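Local coordinates for NanU sialic acid binding protein (Bacteroides fragilis, PDB 4L7T), which binds sialic acid with high affinity as a SusD-family protein, probably at the outer membrane as partner of the transporter NanO, at residues K213-L218 / L392-E397; Y445-G448 / L453-I456; K469-L474 / T486-T491; D473-L476 / Y481-K484. All coordinates share one frame; numbering follows the deposited sequence.

Helices carry at least one side of each contact, and all but contacts 1 and 3 touch one another. Contact 1 joins helices 206-223 and 388-401; its helix 388-401 meets Ile-456 of contact 2, the centres being about 17 Å apart. Contacts 3 and 4 share Asp-473 and Leu-474 on helix 470-477, and their centres are only about 4 Å apart. Between them they supply both protein ligands of the sodium ion, the carbonyl oxygens of Thr-486 and Thr-483. Contact 2 reaches contact 3 through Tyr-445 and Arg-470, and contact 4 through Glu-454 and Tyr-481, while Leu-476 of contact 4 packs against contact 1, about 16 Å away between centres.

Contact 1: K213-L218 / L392-E397; sequences KGEVYL and LLLLAE
Leu-218 and Leu-394 bury the most surface here, and they meet through one methyl each: CD1 of Leu-218 lies 4.0 Å from CD2 of Leu-394. Both CA-CB bonds point at the opposite helix, and both side chains set CG beside the backbone N, with chi1 at -68° in each. The isobutyl groups approach each other at a slant. The same CD1 of Leu-218 also rests on the backbone of its partner, 4.0 Å from Leu-394 O. The other methyl of Leu-394 is used too. Its CD1 packs 3.7 Å from CG of Glu-215, so the leucine is forked between two residues one helical turn apart. Glu-215 gives this contact its aliphatic part alone; beyond CG the chain runs on extended, and its carboxylate oxygen OE1 is hydrogen-bonded to the hydroxyl of Tyr-386. Glu-397 adds a lighter touch, its OE1 standing 4.4 Å from CD1 of Leu-218. No hydrogen bond links the two segments.

The helix axes stay 10.5 Å apart at their closest and run nearly the same way, at 29° to each other. This is plain helix-to-helix packing in the helical part of the SusD fold. Helix 173-191 lies against Val-216 of the first helix, helix 227-244 reaches both partners through Tyr-217 and Leu-394, and helices 407-418 and 452-463 pack on helix 388-401.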
loop_
_atom_site.group_PDB
_atom_site.type_symbol
_atom_site.label_atom_id
_atom_site.label_comp_id
_atom_site.label_asym_id
_atom_site.label_seq_id
_atom_site.Cartn_x
_atom_site.Cartn_y
_atom_site.Cartn_z
ATOM N N LYS A 213 4.842 12.609 -5.142
ATOM C CA LYS A 213 4.984 13.428 -6.331
ATOM C C LYS A 213 5.238 12.535 -7.552
ATOM O O LYS A 213 4.639 12.766 -8.637
ATOM C CB LYS A 213 6.143 14.425 -6.204
ATOM C CG LYS A 213 6.257 15.428 -7.394
ATOM C CD LYS A 213 7.234 16.504 -6.897
ATOM C CE LYS A 213 7.126 17.708 -7.914
ATOM N NZ LYS A 213 8.363 18.647 -7.763
ATOM N N GLY A 214 6.138 11.541 -7.434
ATOM C CA GLY A 214 6.393 10.598 -8.574
ATOM C C GLY A 214 5.050 9.918 -8.941
ATOM O O GLY A 214 4.664 9.938 -10.113
ATOM N N GLU A 215 4.347 9.340 -7.982
ATOM C CA GLU A 215 3.095 8.620 -8.335
ATOM C C GLU A 215 2.056 9.581 -8.981
ATOM O O GLU A 215 1.348 9.175 -9.926
ATOM C CB GLU A 215 2.487 7.957 -7.092
ATOM C CG GLU A 215 3.298 6.907 -6.393
ATOM C CD GLU A 215 2.397 6.253 -5.339
ATOM O OE1 GLU A 215 1.836 6.979 -4.436
ATOM O OE2 GLU A 215 2.275 5.027 -5.456
ATOM N N VAL A 216 1.942 10.820 -8.442
ATOM C CA VAL A 216 0.896 11.742 -8.815
ATOM C C VAL A 216 1.169 12.235 -10.227
ATOM O O VAL A 216 0.222 12.300 -11.072
ATOM C CB VAL A 216 0.863 12.869 -7.767
ATOM C CG1 VAL A 216 0.183 14.111 -8.323
ATOM C CG2 VAL A 216 0.110 12.392 -6.512
ATOM N N TYR A 217 2.439 12.540 -10.540
ATOM C CA TYR A 217 2.708 12.982 -11.896
ATOM C C TYR A 217 2.736 11.861 -12.941
ATOM O O TYR A 217 2.385 12.113 -14.100
ATOM C CB TYR A 217 3.988 13.854 -11.935
ATOM C CG TYR A 217 3.687 15.248 -11.455
ATOM C CD1 TYR A 217 3.501 16.269 -12.391
ATOM C CD2 TYR A 217 3.626 15.561 -10.088
ATOM C CE1 TYR A 217 3.261 17.581 -11.947
ATOM C CE2 TYR A 217 3.352 16.888 -9.636
ATOM C CZ TYR A 217 3.146 17.868 -10.566
ATOM O OH TYR A 217 2.868 19.168 -10.104
ATOM N N LEU A 218 3.068 10.626 -12.585
ATOM C CA LEU A 218 2.773 9.497 -13.473
ATOM C C LEU A 218 1.264 9.368 -13.753
ATOM O O LEU A 218 0.911 9.164 -14.924
ATOM C CB LEU A 218 3.291 8.186 -12.888
ATOM C CG LEU A 218 4.806 8.016 -12.807
ATOM C CD1 LEU A 218 5.226 6.651 -12.155
ATOM C CD2 LEU A 218 5.377 8.189 -14.270
ATOM N N LEU A 392 12.694 2.898 -6.877
ATOM C CA LEU A 392 13.442 2.396 -8.014
ATOM C C LEU A 392 12.486 1.949 -9.147
ATOM O O LEU A 392 12.806 2.237 -10.342
ATOM C CB LEU A 392 14.370 1.248 -7.642
ATOM C CG LEU A 392 15.533 1.664 -6.681
ATOM C CD1 LEU A 392 16.290 0.400 -6.226
ATOM C CD2 LEU A 392 16.463 2.759 -7.334
ATOM N N LEU A 393 11.395 1.258 -8.825
ATOM C CA LEU A 393 10.500 0.730 -9.841
ATOM C C LEU A 393 9.611 1.829 -10.421
ATOM O O LEU A 393 9.289 1.763 -11.650
ATOM C CB LEU A 393 9.701 -0.498 -9.327
ATOM C CG LEU A 393 10.615 -1.666 -9.060
ATOM C CD1 LEU A 393 9.806 -2.811 -8.506
ATOM C CD2 LEU A 393 11.412 -2.152 -10.319
ATOM N N LEU A 394 9.215 2.831 -9.611
ATOM C CA LEU A 394 8.585 3.979 -10.212
ATOM C C LEU A 394 9.500 4.698 -11.166
ATOM O O LEU A 394 9.007 5.233 -12.149
ATOM C CB LEU A 394 8.064 4.965 -9.126
ATOM C CG LEU A 394 6.877 4.474 -8.256
ATOM C CD1 LEU A 394 6.646 5.421 -7.061
ATOM C CD2 LEU A 394 5.544 4.215 -9.025
ATOM N N LEU A 395 10.774 4.868 -10.802
ATOM C CA LEU A 395 11.721 5.549 -11.677
ATOM C C LEU A 395 11.901 4.787 -13.006
ATOM O O LEU A 395 11.838 5.439 -14.074
ATOM C CB LEU A 395 13.016 5.782 -10.935
ATOM C CG LEU A 395 14.126 6.444 -11.753
ATOM C CD1 LEU A 395 13.654 7.835 -12.263
ATOM C CD2 LEU A 395 15.298 6.594 -10.780
ATOM N N ALA A 396 11.971 3.438 -12.925
ATOM C CA ALA A 396 11.964 2.550 -14.107
ATOM C C ALA A 396 10.719 2.854 -14.948
ATOM O O ALA A 396 10.803 2.952 -16.177
ATOM C CB ALA A 396 11.963 1.070 -13.660
ATOM N N GLU A 397 9.550 2.972 -14.300
ATOM C CA GLU A 397 8.319 3.186 -15.045
ATOM C C GLU A 397 8.317 4.545 -15.693
ATOM O O GLU A 397 7.907 4.689 -16.869
ATOM C CB GLU A 397 7.164 3.080 -14.076
ATOM C CG GLU A 397 5.786 3.036 -14.801
ATOM C CD GLU A 397 4.699 2.340 -13.954
ATOM O OE1 GLU A 397 4.808 2.256 -12.691
ATOM O OE2 GLU A 397 3.731 1.820 -14.541
#

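Contact 2: Y445-G448 / L453-I456; sequences YMSG and LEAI
Ser-447 and Glu-454 make the main direct contact, and a water doubles it. The serine hydroxyl lies over the bend of the glutamate chain: OG is 3.5 Å from CB of Glu-454 and stays close to CG and CD as well. The glutamate folds at chi2 (-80°), which turns its carboxylate back beside the serine instead of out along the side-chain direction; OE1 of Glu-454 comes within 3.4 Å of Ser-447 OG.

Water carries the clear polar link. One molecule accepts from the backbone N of Ser-447 at 3.1 Å and donates both to Glu-454 O and to Glu-454 OE1, each at 2.8 Å. A loop peptide is thereby tied to the main chain and side chain of a single helical residue. The loop here leads into helix 452-463, doubling back so that Ser-447 lies beside the first turn of that helix; the side chain of Asp-451, through OD2, accepts from the backbone N of Glu-454.

OE1 of Glu-454 also forms a salt bridge with Arg-485 of helix 479-485, which probably favours the ionised carboxylate. Gly-448 contributes its carbonyl, with O 4.3 Å from CB of Glu-454.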
loop_
_atom_site.group_PDB
_atom_site.type_symbol
_atom_site.label_atom_id
_atom_site.label_comp_id
_atom_site.label_asym_id
_atom_site.label_seq_id
_atom_site.Cartn_x
_atom_site.Cartn_y
_atom_site.Cartn_z
ATOM N N TYR A 445 -0.773 -14.017 -15.000
ATOM C CA TYR A 445 -0.410 -12.996 -13.990
ATOM C C TYR A 445 0.674 -12.035 -14.478
ATOM O O TYR A 445 0.823 -10.905 -13.969
ATOM C CB TYR A 445 0.050 -13.669 -12.696
ATOM C CG TYR A 445 -0.987 -14.562 -12.085
ATOM C CD1 TYR A 445 -2.064 -14.009 -11.373
ATOM C CD2 TYR A 445 -0.845 -15.946 -12.176
ATOM C CE1 TYR A 445 -3.014 -14.828 -10.817
ATOM C CE2 TYR A 445 -1.810 -16.822 -11.624
ATOM C CZ TYR A 445 -2.879 -16.230 -10.930
ATOM O OH TYR A 445 -3.864 -17.018 -10.385
ATOM N N MET A 446 1.389 -12.439 -15.519
ATOM C CA MET A 446 2.647 -11.777 -15.853
ATOM C C MET A 446 3.198 -12.299 -17.134
ATOM O O MET A 446 2.940 -13.450 -17.498
ATOM C CB MET A 446 3.698 -11.891 -14.751
ATOM C CG MET A 446 4.133 -13.314 -14.344
ATOM S SD MET A 446 5.255 -13.448 -12.938
ATOM C CE MET A 446 4.425 -12.547 -11.600
ATOM N N SER A 447 3.971 -11.449 -17.819
ATOM C CA SER A 447 4.532 -11.876 -19.106
ATOM C C SER A 447 5.995 -11.564 -19.179
ATOM O O SER A 447 6.598 -11.113 -18.194
ATOM C CB SER A 447 3.697 -11.348 -20.292
ATOM O OG SER A 447 3.549 -9.977 -20.292
ATOM N N GLY A 448 6.614 -11.874 -20.312
ATOM C CA GLY A 448 8.061 -11.754 -20.394
ATOM C C GLY A 448 8.582 -10.317 -20.500
ATOM O O GLY A 448 7.840 -9.329 -20.715
ATOM N N LEU A 453 6.962 -2.097 -20.044
ATOM C CA LEU A 453 5.896 -1.910 -19.040
ATOM C C LEU A 453 5.434 -3.231 -18.428
ATOM O O LEU A 453 5.160 -3.284 -17.206
ATOM C CB LEU A 453 4.717 -1.121 -19.604
ATOM C CG LEU A 453 4.967 0.366 -19.941
ATOM C CD1 LEU A 453 3.746 1.024 -20.544
ATOM C CD2 LEU A 453 5.406 1.180 -18.695
ATOM N N GLU A 454 5.231 -4.302 -19.218
ATOM C CA GLU A 454 5.018 -5.615 -18.592
ATOM C C GLU A 454 6.119 -6.093 -17.689
ATOM O O GLU A 454 5.786 -6.697 -16.719
ATOM C CB GLU A 454 4.621 -6.738 -19.628
ATOM C CG GLU A 454 3.398 -6.355 -20.453
ATOM C CD GLU A 454 2.077 -6.585 -19.692
ATOM O OE1 GLU A 454 2.116 -7.319 -18.667
ATOM O OE2 GLU A 454 1.015 -6.074 -20.140
ATOM N N ALA A 455 7.421 -5.836 -18.010
ATOM C CA ALA A 455 8.497 -6.286 -17.148
ATOM C C ALA A 455 8.388 -5.560 -15.767
ATOM O O ALA A 455 8.583 -6.187 -14.748
ATOM C CB ALA A 455 9.847 -5.986 -17.775
ATOM N N ILE A 456 8.054 -4.306 -15.830
ATOM C CA ILE A 456 7.909 -3.466 -14.610
ATOM C C ILE A 456 6.637 -3.881 -13.849
ATOM O O ILE A 456 6.676 -3.963 -12.621
ATOM C CB ILE A 456 7.899 -1.989 -14.940
ATOM C CG1 ILE A 456 9.298 -1.608 -15.481
ATOM C CG2 ILE A 456 7.580 -1.082 -13.658
ATOM C CD1 ILE A 456 9.396 -0.244 -16.193
HETATM O O HOH W 1 3.681 -8.548 -16.717
#

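Contact 3: K469-L474 / T486-T491; sequences KRWYDL and TSAVAT. With NA (sodium ion), chain F; EDO (1,2-ethanediol), chain D.
Trp-471 and Ala-488 make the closest packing of this contact, with the alanine CB 3.6 Å from CH2 of the indole. That methyl sits in the plane of the ring, at the edge of its six-membered part, and not over a face. Trp-471 holds CG anti to the backbone N (chi1 170°), which carries the indole out from helix 470-477 to the loop. At the same edge Thr-486 OG1 lies 4.0 Å from CZ3 of Trp-471, the two side chains crossing at about a right angle. Beside them CG2 of Thr-486 and CD1 of Leu-474 meet tip to tip, 3.8 Å apart. These four side chains are buried, and Val-482 of helix 479-485 packs against Trp-471, Leu-474 and Ala-488.

Thr-486 is the first residue to leave the helical conformation after helix 479-485, and it makes an ST turn: its OG1 accepts from the N of Ala-488 at 3.1 Å, with an N-H...O angle of 155°. The same hydroxyl is hydrogen-bonded to Val-482 O, and being held by these two partners probably fixes its rotation.

The outer side is looser and wetter. Ser-487 is exposed, and the Thr-486 carbonyl binds a sodium ion at 2.4 Å from O. Three waters and Thr-483 O complete the ligands found, and one of those waters donates to Ala-488 O. Across helix 470-477, far from this loop, Asp-473 OD2 accepts from O2 of a 1,2-ethanediol, probably from the crystallisation liquor, at 2.7 Å and also pairs with Arg-460.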
loop_
_atom_site.group_PDB
_atom_site.type_symbol
_atom_site.label_atom_id
_atom_site.label_comp_id
_atom_site.label_asym_id
_atom_site.label_seq_id
_atom_site.Cartn_x
_atom_site.Cartn_y
_atom_site.Cartn_z
ATOM N N LYS A 469 -0.509 -2.396 -3.711
ATOM C CA LYS A 469 -0.042 -1.773 -4.957
ATOM C C LYS A 469 -0.729 -2.302 -6.253
ATOM O O LYS A 469 -0.911 -1.493 -7.179
ATOM C CB LYS A 469 1.470 -2.011 -5.196
ATOM C CG LYS A 469 2.381 -1.497 -4.042
ATOM C CD LYS A 469 2.055 -0.087 -3.726
ATOM C CE LYS A 469 2.980 0.423 -2.567
ATOM N NZ LYS A 469 2.629 1.823 -1.961
ATOM N N ARG A 470 -1.038 -3.585 -6.343
ATOM C CA ARG A 470 -1.317 -4.267 -7.666
ATOM C C ARG A 470 -2.485 -3.556 -8.407
ATOM O O ARG A 470 -2.408 -3.377 -9.633
ATOM C CB ARG A 470 -1.584 -5.747 -7.416
ATOM C CG ARG A 470 -1.916 -6.551 -8.729
ATOM C CD ARG A 470 -0.860 -6.490 -9.799
ATOM N NE ARG A 470 -1.207 -7.537 -10.773
ATOM C CZ ARG A 470 -0.387 -7.863 -11.795
ATOM N NH1 ARG A 470 0.765 -7.195 -11.995
ATOM N NH2 ARG A 470 -0.751 -8.887 -12.586
ATOM N N TRP A 471 -3.607 -3.351 -7.706
ATOM C CA TRP A 471 -4.769 -2.700 -8.342
ATOM C C TRP A 471 -4.415 -1.325 -8.842
ATOM O O TRP A 471 -4.693 -0.965 -10.047
ATOM C CB TRP A 471 -5.971 -2.720 -7.419
ATOM C CG TRP A 471 -7.121 -1.878 -7.870
ATOM C CD1 TRP A 471 -7.440 -0.619 -7.426
ATOM C CD2 TRP A 471 -8.134 -2.239 -8.838
ATOM N NE1 TRP A 471 -8.608 -0.140 -8.081
ATOM C CE2 TRP A 471 -9.013 -1.104 -8.968
ATOM C CE3 TRP A 471 -8.353 -3.396 -9.645
ATOM C CZ2 TRP A 471 -10.127 -1.101 -9.826
ATOM C CZ3 TRP A 471 -9.457 -3.367 -10.539
ATOM C CH2 TRP A 471 -10.303 -2.236 -10.620
ATOM N N TYR A 472 -3.713 -0.543 -8.010
ATOM C CA TYR A 472 -3.354 0.797 -8.500
ATOM C C TYR A 472 -2.285 0.743 -9.657
ATOM O O TYR A 472 -2.317 1.689 -10.484
ATOM C CB TYR A 472 -2.782 1.605 -7.326
ATOM C CG TYR A 472 -3.784 2.181 -6.371
ATOM C CD1 TYR A 472 -5.005 2.671 -6.804
ATOM C CD2 TYR A 472 -3.448 2.275 -4.988
ATOM C CE1 TYR A 472 -5.858 3.324 -5.880
ATOM C CE2 TYR A 472 -4.303 2.923 -4.052
ATOM C CZ TYR A 472 -5.478 3.478 -4.552
ATOM O OH TYR A 472 -6.312 4.118 -3.684
ATOM N N ASP A 473 -1.447 -0.293 -9.710
ATOM C CA ASP A 473 -0.407 -0.412 -10.773
ATOM C C ASP A 473 -1.125 -0.679 -12.128
ATOM O O ASP A 473 -0.804 -0.015 -13.133
ATOM C CB ASP A 473 0.554 -1.517 -10.496
ATOM C CG ASP A 473 1.552 -1.181 -9.320
ATOM O OD1 ASP A 473 1.646 -0.019 -8.878
ATOM O OD2 ASP A 473 2.247 -2.111 -8.887
ATOM N N LEU A 474 -2.113 -1.564 -12.101
ATOM C CA LEU A 474 -2.915 -1.817 -13.317
ATOM C C LEU A 474 -3.690 -0.592 -13.677
ATOM O O LEU A 474 -3.699 -0.240 -14.856
ATOM C CB LEU A 474 -3.868 -3.028 -13.170
ATOM C CG LEU A 474 -3.118 -4.336 -12.912
ATOM C CD1 LEU A 474 -4.067 -5.484 -12.611
ATOM C CD2 LEU A 474 -2.297 -4.782 -14.157
ATOM N N THR A 486 -8.150 -8.606 -14.574
ATOM C CA THR A 486 -9.089 -8.632 -13.428
ATOM C C THR A 486 -10.504 -8.859 -13.914
ATOM O O THR A 486 -10.773 -8.712 -15.135
ATOM C CB THR A 486 -9.043 -7.313 -12.624
ATOM O OG1 THR A 486 -9.803 -6.298 -13.270
ATOM C CG2 THR A 486 -7.588 -6.789 -12.415
ATOM N N SER A 487 -11.434 -9.064 -12.982
ATOM C CA SER A 487 -12.848 -9.104 -13.386
ATOM C C SER A 487 -13.601 -7.790 -13.444
ATOM O O SER A 487 -14.828 -7.757 -13.654
ATOM C CB SER A 487 -13.573 -10.035 -12.416
ATOM O OG SER A 487 -13.313 -9.637 -11.077
ATOM N N ALA A 488 -12.890 -6.668 -13.230
ATOM C CA ALA A 488 -13.468 -5.331 -13.265
ATOM C C ALA A 488 -13.811 -4.983 -14.685
ATOM O O ALA A 488 -13.095 -5.397 -15.601
ATOM C CB ALA A 488 -12.474 -4.264 -12.709
ATOM N N VAL A 489 -14.872 -4.193 -14.853
ATOM C CA VAL A 489 -15.184 -3.704 -16.223
ATOM C C VAL A 489 -14.889 -2.213 -16.341
ATOM O O VAL A 489 -14.836 -1.495 -15.352
ATOM C CB VAL A 489 -16.668 -4.037 -16.557
ATOM C CG1 VAL A 489 -16.888 -5.574 -16.533
ATOM C CG2 VAL A 489 -17.607 -3.342 -15.613
ATOM N N ALA A 490 -14.705 -1.718 -17.567
ATOM C CA ALA A 490 -14.241 -0.360 -17.765
ATOM C C ALA A 490 -15.175 0.711 -17.247
ATOM O O ALA A 490 -14.716 1.804 -16.960
ATOM C CB ALA A 490 -13.916 -0.134 -19.277
ATOM N N THR A 491 -16.479 0.415 -17.087
ATOM C CA THR A 491 -17.377 1.393 -16.553
ATOM C C THR A 491 -17.430 1.449 -15.069
ATOM O O THR A 491 -18.074 2.316 -14.520
ATOM C CB THR A 491 -18.856 1.189 -17.080
ATOM O OG1 THR A 491 -19.201 -0.188 -16.872
ATOM C CG2 THR A 491 -18.841 1.448 -18.554
HETATM NA NA NA F . -11.521 -9.176 -17.407
HETATM C C1 EDO D . 1.493 -6.535 -6.101
HETATM O O1 EDO D . 1.830 -7.995 -6.014
HETATM C C2 EDO D . 2.266 -5.328 -6.699
HETATM O O2 EDO D . 1.978 -4.580 -7.960
HETATM O O HOH W 2 -13.073 -7.768 -17.162
HETATM O O HOH W 3 -10.097 -10.947 -17.180
HETATM O O HOH W 4 -13.135 -10.850 -16.776
#

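Contact 4: D473-L476 / Y481-K484; sequences DLRL and YVTK. With NA (sodium ion), chain F; EDO (1,2-ethanediol), chain D.
Helices 470-477 and 479-485 come very close where Leu-474 meets Val-482, their CA atoms 5.3 Å apart, and no hydrogen bond joins the two segments. Val-482 works through one methyl. Its CG2 lies against the backbone of the first helix, 3.7 Å from the carbonyl carbon of Leu-474 and 3.7 Å from CA of Arg-475, and it reaches CB of Leu-474 at 3.9 Å. With chi1 at 172° the other methyl, CG1, is swung anti to the backbone N, leaving CG2 beside that N to lie on the neighbouring main chain. Besides its backbone, Arg-475 offers the aliphatic start of its side chain. CG and CD cross the valine at a slant, CG being 4.1 Å from CG2 of Val-482, and the chain then bends at chi2 and chi3 toward the carbonyl of Arg-144, which its NH2 hydrogen-bonds. Tyr-481 touches through CB, 3.9 Å from the O of Leu-474 and 4.3 Å from CD2 of Leu-474, while its ring leads away.

One residue on from the valine, the carbonyl O of Thr-483 binds the sodium ion at 2.3 Å, toward the C-terminal end of the helix. These two consecutive short helices touch helix 452-463, which meets the side chain of Tyr-481 through Leu-453 and Leu-457, and helix 206-223, whose Trp-219 and Arg-222 pack on Arg-475, Leu-476 and Tyr-481.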
loop_
_atom_site.group_PDB
_atom_site.type_symbol
_atom_site.label_atom_id
_atom_site.label_comp_id
_atom_site.label_asym_id
_atom_site.label_seq_id
_atom_site.Cartn_x
_atom_site.Cartn_y
_atom_site.Cartn_z
ATOM N N ASP A 473 -1.447 -0.293 -9.710
ATOM C CA ASP A 473 -0.407 -0.412 -10.773
ATOM C C ASP A 473 -1.125 -0.679 -12.128
ATOM O O ASP A 473 -0.804 -0.015 -13.133
ATOM C CB ASP A 473 0.554 -1.517 -10.496
ATOM C CG ASP A 473 1.552 -1.181 -9.320
ATOM O OD1 ASP A 473 1.646 -0.019 -8.878
ATOM O OD2 ASP A 473 2.247 -2.111 -8.887
ATOM N N LEU A 474 -2.113 -1.564 -12.101
ATOM C CA LEU A 474 -2.915 -1.817 -13.317
ATOM C C LEU A 474 -3.690 -0.592 -13.677
ATOM O O LEU A 474 -3.699 -0.240 -14.856
ATOM C CB LEU A 474 -3.868 -3.028 -13.170
ATOM C CG LEU A 474 -3.118 -4.336 -12.912
ATOM C CD1 LEU A 474 -4.067 -5.484 -12.611
ATOM C CD2 LEU A 474 -2.297 -4.782 -14.157
ATOM N N ARG A 475 -4.334 0.037 -12.709
ATOM C CA ARG A 475 -5.155 1.227 -13.001
ATOM C C ARG A 475 -4.331 2.346 -13.610
ATOM O O ARG A 475 -4.823 3.056 -14.482
ATOM C CB ARG A 475 -5.815 1.808 -11.723
ATOM C CG ARG A 475 -6.999 0.956 -11.275
ATOM C CD ARG A 475 -8.369 1.417 -11.854
ATOM N NE ARG A 475 -8.776 2.698 -11.325
ATOM C CZ ARG A 475 -8.981 3.832 -11.964
ATOM N NH1 ARG A 475 -8.765 3.955 -13.268
ATOM N NH2 ARG A 475 -9.356 4.885 -11.269
ATOM N N LEU A 476 -3.100 2.555 -13.130
ATOM C CA LEU A 476 -2.314 3.659 -13.700
ATOM C C LEU A 476 -2.115 3.401 -15.224
ATOM O O LEU A 476 -2.186 4.300 -16.055
ATOM C CB LEU A 476 -0.951 3.759 -12.950
ATOM C CG LEU A 476 0.117 4.555 -13.732
ATOM C CD1 LEU A 476 -0.251 5.992 -13.626
ATOM C CD2 LEU A 476 1.502 4.266 -13.059
ATOM N N TYR A 481 -5.295 -2.729 -19.338
ATOM C CA TYR A 481 -4.508 -3.576 -18.450
ATOM C C TYR A 481 -5.380 -4.156 -17.288
ATOM O O TYR A 481 -5.221 -5.310 -16.877
ATOM C CB TYR A 481 -3.344 -2.781 -17.797
ATOM C CG TYR A 481 -2.296 -2.365 -18.746
ATOM C CD1 TYR A 481 -1.125 -3.144 -18.905
ATOM C CD2 TYR A 481 -2.484 -1.223 -19.523
ATOM C CE1 TYR A 481 -0.123 -2.743 -19.833
ATOM C CE2 TYR A 481 -1.515 -0.851 -20.452
ATOM C CZ TYR A 481 -0.360 -1.604 -20.583
ATOM O OH TYR A 481 0.652 -1.204 -21.473
ATOM N N VAL A 482 -6.280 -3.335 -16.774
ATOM C CA VAL A 482 -7.205 -3.747 -15.686
ATOM C C VAL A 482 -8.136 -4.864 -16.197
ATOM O O VAL A 482 -8.225 -5.915 -15.541
ATOM C CB VAL A 482 -8.074 -2.567 -15.196
ATOM C CG1 VAL A 482 -9.194 -3.044 -14.173
ATOM C CG2 VAL A 482 -7.226 -1.470 -14.511
ATOM N N THR A 483 -8.817 -4.661 -17.339
ATOM C CA THR A 483 -9.813 -5.656 -17.780
ATOM C C THR A 483 -9.133 -6.945 -18.266
ATOM O O THR A 483 -9.727 -8.022 -18.194
ATOM C CB THR A 483 -10.756 -5.021 -18.877
ATOM O OG1 THR A 483 -9.949 -4.654 -19.984
ATOM C CG2 THR A 483 -11.481 -3.831 -18.300
ATOM N N LYS A 484 -7.888 -6.893 -18.738
ATOM C CA LYS A 484 -7.177 -8.098 -19.112
ATOM C C LYS A 484 -6.937 -9.031 -17.973
ATOM O O LYS A 484 -7.138 -10.247 -18.108
ATOM C CB LYS A 484 -5.852 -7.744 -19.796
ATOM C CG LYS A 484 -5.087 -8.913 -20.140
ATOM C CD LYS A 484 -5.645 -9.624 -21.416
ATOM C CE LYS A 484 -4.666 -10.749 -21.842
ATOM N NZ LYS A 484 -5.267 -11.769 -22.751
HETATM NA NA NA F . -11.521 -9.176 -17.407
HETATM C C1 EDO D . 1.493 -6.535 -6.101
HETATM O O1 EDO D . 1.830 -7.995 -6.014
HETATM C C2 EDO D . 2.266 -5.328 -6.699
HETATM O O2 EDO D . 1.978 -4.580 -7.960
HETATM O O HOH W 3 -10.097 -10.947 -17.180
HETATM O O HOH W 2 -13.073 -7.768 -17.162
HETATM O O HOH W 4 -13.135 -10.850 -16.776
#